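Local coordinates for L-amino acid deaminase (Proteus vulgaris, PDB 5I39), which probably oxidises L-amino acids as a membrane-bound, FAD-dependent deaminase of the DAO-type oxidoreductase family, at residues V122-D127 with T170-A175; R154-A159 with A175-D180. All coordinates share one frame; numbering follows the deposited sequence.

Contact 1 (V122-D127 with T170-A175). With EDO (1,2-ethanediol), chain I.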
# COMPACT_ATOMS: atom_id res chain seq x y z
N VAL A 122 18.79 0.28 -0.37
CA VAL A 122 19.92 -0.33 0.33
C VAL A 122 19.59 -0.43 1.81
O VAL A 122 19.22 0.56 2.46
CB VAL A 122 21.28 0.38 0.10
CG1 VAL A 122 21.74 0.18 -1.33
CG2 VAL A 122 21.24 1.87 0.45
N GLU A 123 19.68 -1.65 2.34
CA GLU A 123 19.47 -1.90 3.76
C GLU A 123 20.73 -2.53 4.34
O GLU A 123 21.06 -3.68 4.01
CB GLU A 123 18.25 -2.78 4.03
CG GLU A 123 18.05 -2.99 5.53
CD GLU A 123 16.76 -3.69 5.92
OE1 GLU A 123 15.85 -3.82 5.09
OE2 GLU A 123 16.68 -4.10 7.10
N VAL A 124 21.42 -1.79 5.20
CA VAL A 124 22.57 -2.33 5.92
C VAL A 124 22.04 -3.24 7.04
O VAL A 124 21.18 -2.81 7.81
CB VAL A 124 23.45 -1.20 6.47
CG1 VAL A 124 24.53 -1.73 7.40
CG2 VAL A 124 24.07 -0.41 5.33
N PRO A 125 22.54 -4.48 7.14
CA PRO A 125 22.05 -5.38 8.18
C PRO A 125 22.43 -4.91 9.59
O PRO A 125 23.40 -4.17 9.76
CB PRO A 125 22.75 -6.71 7.86
CG PRO A 125 23.98 -6.32 7.14
CD PRO A 125 23.59 -5.13 6.32
N LEU A 126 21.65 -5.32 10.58
CA LEU A 126 21.85 -4.90 11.97
C LEU A 126 23.14 -5.45 12.59
O LEU A 126 23.81 -4.77 13.36
CB LEU A 126 20.67 -5.35 12.84
CG LEU A 126 19.36 -4.58 12.71
CD1 LEU A 126 18.26 -5.31 13.46
CD2 LEU A 126 19.50 -3.15 13.23
N ASP A 127 23.44 -6.70 12.27
CA ASP A 127 24.56 -7.42 12.86
C ASP A 127 24.91 -8.63 11.98
O ASP A 127 24.29 -8.82 10.93
CB ASP A 127 24.24 -7.83 14.32
CG ASP A 127 22.92 -8.57 14.47
OD1 ASP A 127 22.45 -9.23 13.52
OD2 ASP A 127 22.34 -8.51 15.58
N THR A 170 29.09 7.51 8.50
CA THR A 170 29.54 6.18 8.92
C THR A 170 30.04 5.40 7.70
O THR A 170 29.44 5.45 6.63
CB THR A 170 28.41 5.41 9.62
OG1 THR A 170 27.94 6.18 10.74
CG2 THR A 170 28.86 4.03 10.10
N ASP A 171 31.14 4.68 7.90
CA ASP A 171 31.74 3.86 6.85
C ASP A 171 31.02 2.52 6.76
O ASP A 171 31.50 1.49 7.24
CB ASP A 171 33.25 3.69 7.12
CG ASP A 171 34.02 3.16 5.92
OD1 ASP A 171 33.53 3.27 4.77
OD2 ASP A 171 35.14 2.66 6.12
N TRP A 172 29.83 2.55 6.15
CA TRP A 172 29.02 1.34 5.98
C TRP A 172 29.72 0.43 4.98
O TRP A 172 30.21 0.89 3.95
CB TRP A 172 27.61 1.69 5.49
CG TRP A 172 26.88 2.68 6.35
CD1 TRP A 172 26.62 3.98 6.05
CD2 TRP A 172 26.37 2.46 7.67
NE1 TRP A 172 25.95 4.59 7.09
CE2 TRP A 172 25.78 3.67 8.10
CE3 TRP A 172 26.34 1.36 8.53
CZ2 TRP A 172 25.17 3.81 9.35
CZ3 TRP A 172 25.72 1.49 9.77
CH2 TRP A 172 25.15 2.71 10.17
N LYS A 173 29.77 -0.86 5.30
CA LYS A 173 30.59 -1.84 4.56
C LYS A 173 29.81 -2.81 3.68
O LYS A 173 30.36 -3.33 2.71
CB LYS A 173 31.45 -2.64 5.54
CG LYS A 173 32.48 -1.82 6.30
CD LYS A 173 33.59 -1.32 5.38
CE LYS A 173 34.72 -0.69 6.17
NZ LYS A 173 35.86 -0.28 5.30
N ILE A 174 28.55 -3.08 4.01
CA ILE A 174 27.80 -4.12 3.32
C ILE A 174 26.31 -3.83 3.43
O ILE A 174 25.86 -3.28 4.43
CB ILE A 174 28.16 -5.52 3.88
CG1 ILE A 174 27.65 -6.63 2.97
CG2 ILE A 174 27.67 -5.70 5.32
CD1 ILE A 174 28.36 -7.96 3.18
N ALA A 175 25.55 -4.20 2.40
CA ALA A 175 24.11 -3.99 2.42
C ALA A 175 23.40 -4.92 1.46
O ALA A 175 23.98 -5.39 0.49
CB ALA A 175 23.78 -2.55 2.05
C1 EDO I . 18.79 -2.10 9.98
O1 EDO I . 19.04 -3.39 9.41
C2 EDO I . 18.07 -1.25 8.95
O2 EDO I . 16.80 -1.83 8.61
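Val124 and Pro125 pack against Trp172, Ile174 and Ala175 in an apolar contact without hydrogen bonds across it. It sits where strand 117-123 runs out into a loop, beside the loop that leads into strand 175-178. Val124 and Ala175 contribute the most. Val124 CG1 is anti to the backbone N (chi1 171°) and reaches Trp172 CE3 at 3.8 Å, oblique to the indole. The two side chains cross at about a right angle. The other branch, Val124 CG2, lies 3.9 Å from Ala175 CB. The same CG2 also stands 3.5 Å from Ile174 O, a buried carbonyl oxygen with no hydrogen-bond partner in the model. Pro125 CD approaches this oxygen too, and Pro125 CG meets Ile174 CG2 at 4.2 Å. Ala175 CA lies 3.5 Å from Glu123 O.

The contact borders the large mixed sheet of this FAD-dependent oxidoreductase fold, in which strands 117-123 and 175-178 are antiparallel neighbours. Val122, Glu123 and Ala175 lie in these strands. Past Val124 the chain turns into helix 128-143, whose Leu131 touches both Pro125 and Ile174. The indole has further partners: Thr170 CG2 lies 3.6 Å above the Trp172 ring plane, over its centre, and NE1 is hydrogen-bonded to Glu331. A 1,2-ethanediol, probably from the crystallisation liquor, donates from O2 to Glu123 OE2 and from O1 to Val124 O, the latter at 2.7 Å.

Contact 2 (R154-A159 with A175-D180)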
# COMPACT_ATOMS: atom_id res chain seq x y z
N ARG A 154 20.30 -8.29 -4.19
CA ARG A 154 21.63 -8.86 -4.03
C ARG A 154 22.43 -8.06 -3.01
O ARG A 154 22.13 -6.89 -2.73
CB ARG A 154 22.35 -8.90 -5.38
CG ARG A 154 22.49 -7.55 -6.06
CD ARG A 154 22.96 -7.68 -7.50
NE ARG A 154 22.82 -6.39 -8.16
CZ ARG A 154 23.68 -5.38 -8.08
NH1 ARG A 154 24.83 -5.49 -7.42
NH2 ARG A 154 23.39 -4.23 -8.69
N ILE A 155 23.46 -8.70 -2.47
CA ILE A 155 24.34 -8.08 -1.48
C ILE A 155 25.41 -7.26 -2.19
O ILE A 155 26.04 -7.75 -3.14
CB ILE A 155 25.01 -9.16 -0.59
CG1 ILE A 155 23.95 -9.97 0.19
CG2 ILE A 155 26.03 -8.55 0.37
CD1 ILE A 155 23.18 -9.22 1.25
N ILE A 156 25.61 -6.03 -1.73
CA ILE A 156 26.63 -5.14 -2.31
C ILE A 156 27.62 -4.63 -1.27
O ILE A 156 27.33 -4.51 -0.08
CB ILE A 156 26.00 -3.96 -3.08
CG1 ILE A 156 25.18 -3.04 -2.16
CG2 ILE A 156 25.16 -4.50 -4.24
CD1 ILE A 156 24.74 -1.75 -2.83
N GLU A 157 28.81 -4.34 -1.79
CA GLU A 157 29.95 -3.80 -1.03
C GLU A 157 30.72 -2.86 -1.95
O GLU A 157 30.46 -2.82 -3.16
CB GLU A 157 30.90 -4.91 -0.61
CG GLU A 157 30.34 -5.99 0.30
CD GLU A 157 31.25 -7.20 0.38
OE1 GLU A 157 31.52 -7.81 -0.68
OE2 GLU A 157 31.70 -7.54 1.49
N GLY A 158 31.69 -2.15 -1.39
CA GLY A 158 32.61 -1.36 -2.20
C GLY A 158 31.97 -0.22 -2.98
O GLY A 158 31.01 0.40 -2.50
N ALA A 159 32.48 0.03 -4.18
CA ALA A 159 32.11 1.21 -4.97
C ALA A 159 30.60 1.37 -5.17
O ALA A 159 30.07 2.47 -5.00
CB ALA A 159 32.81 1.18 -6.32
N ALA A 175 25.55 -4.20 2.40
CA ALA A 175 24.11 -3.99 2.42
C ALA A 175 23.40 -4.92 1.46
O ALA A 175 23.98 -5.39 0.49
CB ALA A 175 23.78 -2.55 2.05
N GLY A 176 22.12 -5.16 1.76
CA GLY A 176 21.22 -5.79 0.80
C GLY A 176 20.62 -4.73 -0.10
O GLY A 176 20.05 -3.75 0.38
N PHE A 177 20.75 -4.93 -1.40
CA PHE A 177 20.32 -3.96 -2.42
C PHE A 177 19.18 -4.56 -3.22
O PHE A 177 19.40 -5.47 -4.02
CB PHE A 177 21.51 -3.63 -3.33
CG PHE A 177 21.23 -2.57 -4.38
CD1 PHE A 177 20.41 -1.46 -4.14
CD2 PHE A 177 21.87 -2.65 -5.61
CE1 PHE A 177 20.22 -0.49 -5.12
CE2 PHE A 177 21.69 -1.69 -6.59
CZ PHE A 177 20.86 -0.60 -6.34
N GLU A 178 17.97 -4.06 -3.00
CA GLU A 178 16.84 -4.42 -3.84
C GLU A 178 16.85 -3.39 -4.96
O GLU A 178 16.29 -2.30 -4.82
CB GLU A 178 15.54 -4.40 -3.04
CG GLU A 178 14.31 -4.77 -3.86
CD GLU A 178 13.07 -5.03 -3.03
OE1 GLU A 178 13.18 -5.38 -1.84
OE2 GLU A 178 11.96 -4.93 -3.60
N GLU A 179 17.54 -3.73 -6.04
CA GLU A 179 17.85 -2.74 -7.08
C GLU A 179 16.60 -2.16 -7.73
O GLU A 179 16.59 -1.00 -8.13
CB GLU A 179 18.78 -3.32 -8.14
CG GLU A 179 19.18 -2.28 -9.19
CD GLU A 179 20.43 -2.62 -9.99
OE1 GLU A 179 20.80 -3.80 -10.07
OE2 GLU A 179 21.03 -1.69 -10.57
N ASP A 180 15.56 -2.97 -7.83
CA ASP A 180 14.31 -2.55 -8.46
C ASP A 180 13.21 -2.19 -7.47
O ASP A 180 12.03 -2.22 -7.82
CB ASP A 180 13.82 -3.64 -9.43
CG ASP A 180 13.34 -4.88 -8.72
OD1 ASP A 180 13.79 -5.15 -7.58
OD2 ASP A 180 12.50 -5.58 -9.31
O HOH W 1 20.17 -6.33 -9.19
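Arg154 and Phe177 stand side by side on one face of an antiparallel strand pair, 154-156 with 175-178, within the large mixed sheet. Their side chains point the same way, with guanidinium and ring planes 83° apart. Arg154 CG lies between the backbone N and the carbonyl carbon (chi1 58°), and the chain runs extended to NE. Phe177 CD2 lies over one guanidinium face, offset toward its rim, while Arg154 NH2 sits at the ring's edge. Glu179 meets both: its CA lies 3.7 Å above the Phe177 ring plane, over its centre, and its carboxylate reaches Arg154. The salt bridge Arg154 NH2 to Glu179 OE1 is 3.0 Å long and nearly straight at 173°. OE1 lies in the guanidinium plane but is met from above the carboxylate plane. Arg154 NH2 also pairs with Glu160 of helix 158-164.

Ile156 shares this face. Its CD1 packs on Phe177 CB at 3.8 Å. Ile155 points to the other face, its CD1 4.0 Å from Gly176 CA. Arg154 with Phe177 and Ile156 with Ala175 are hydrogen-bonded pairs, including Ile156 N to Ala175 O at 2.8 Å. One water accepts from Arg154 NE and donates to Glu179 OE1, each at 2.8 Å.

Overall arrangement
Contacts 1 and 2 share Ala175, and their centres are 10 Å apart. Strand 175-178 lies between strands 117-123 and 153-156. Contact 2 is its pairing with 153-156, while contact 1 packs the end of 117-123 on the loop leading into it. Glu123 N and Gly176 O, 2.9 Å apart, probably form a hydrogen bond joining the contacts. Packing adds to this: Val122 CG1 meets Phe177 CD1 at 3.5 Å, and Ile174 CG1 meets Ile155 CG2 at 3.6 Å. The Glu123 side chain is about 12 Å from the FAD and about 7 Å from that of Gln82, an FAD-binding residue. The Phe177 side chain is about 11 Å from that of Gln82.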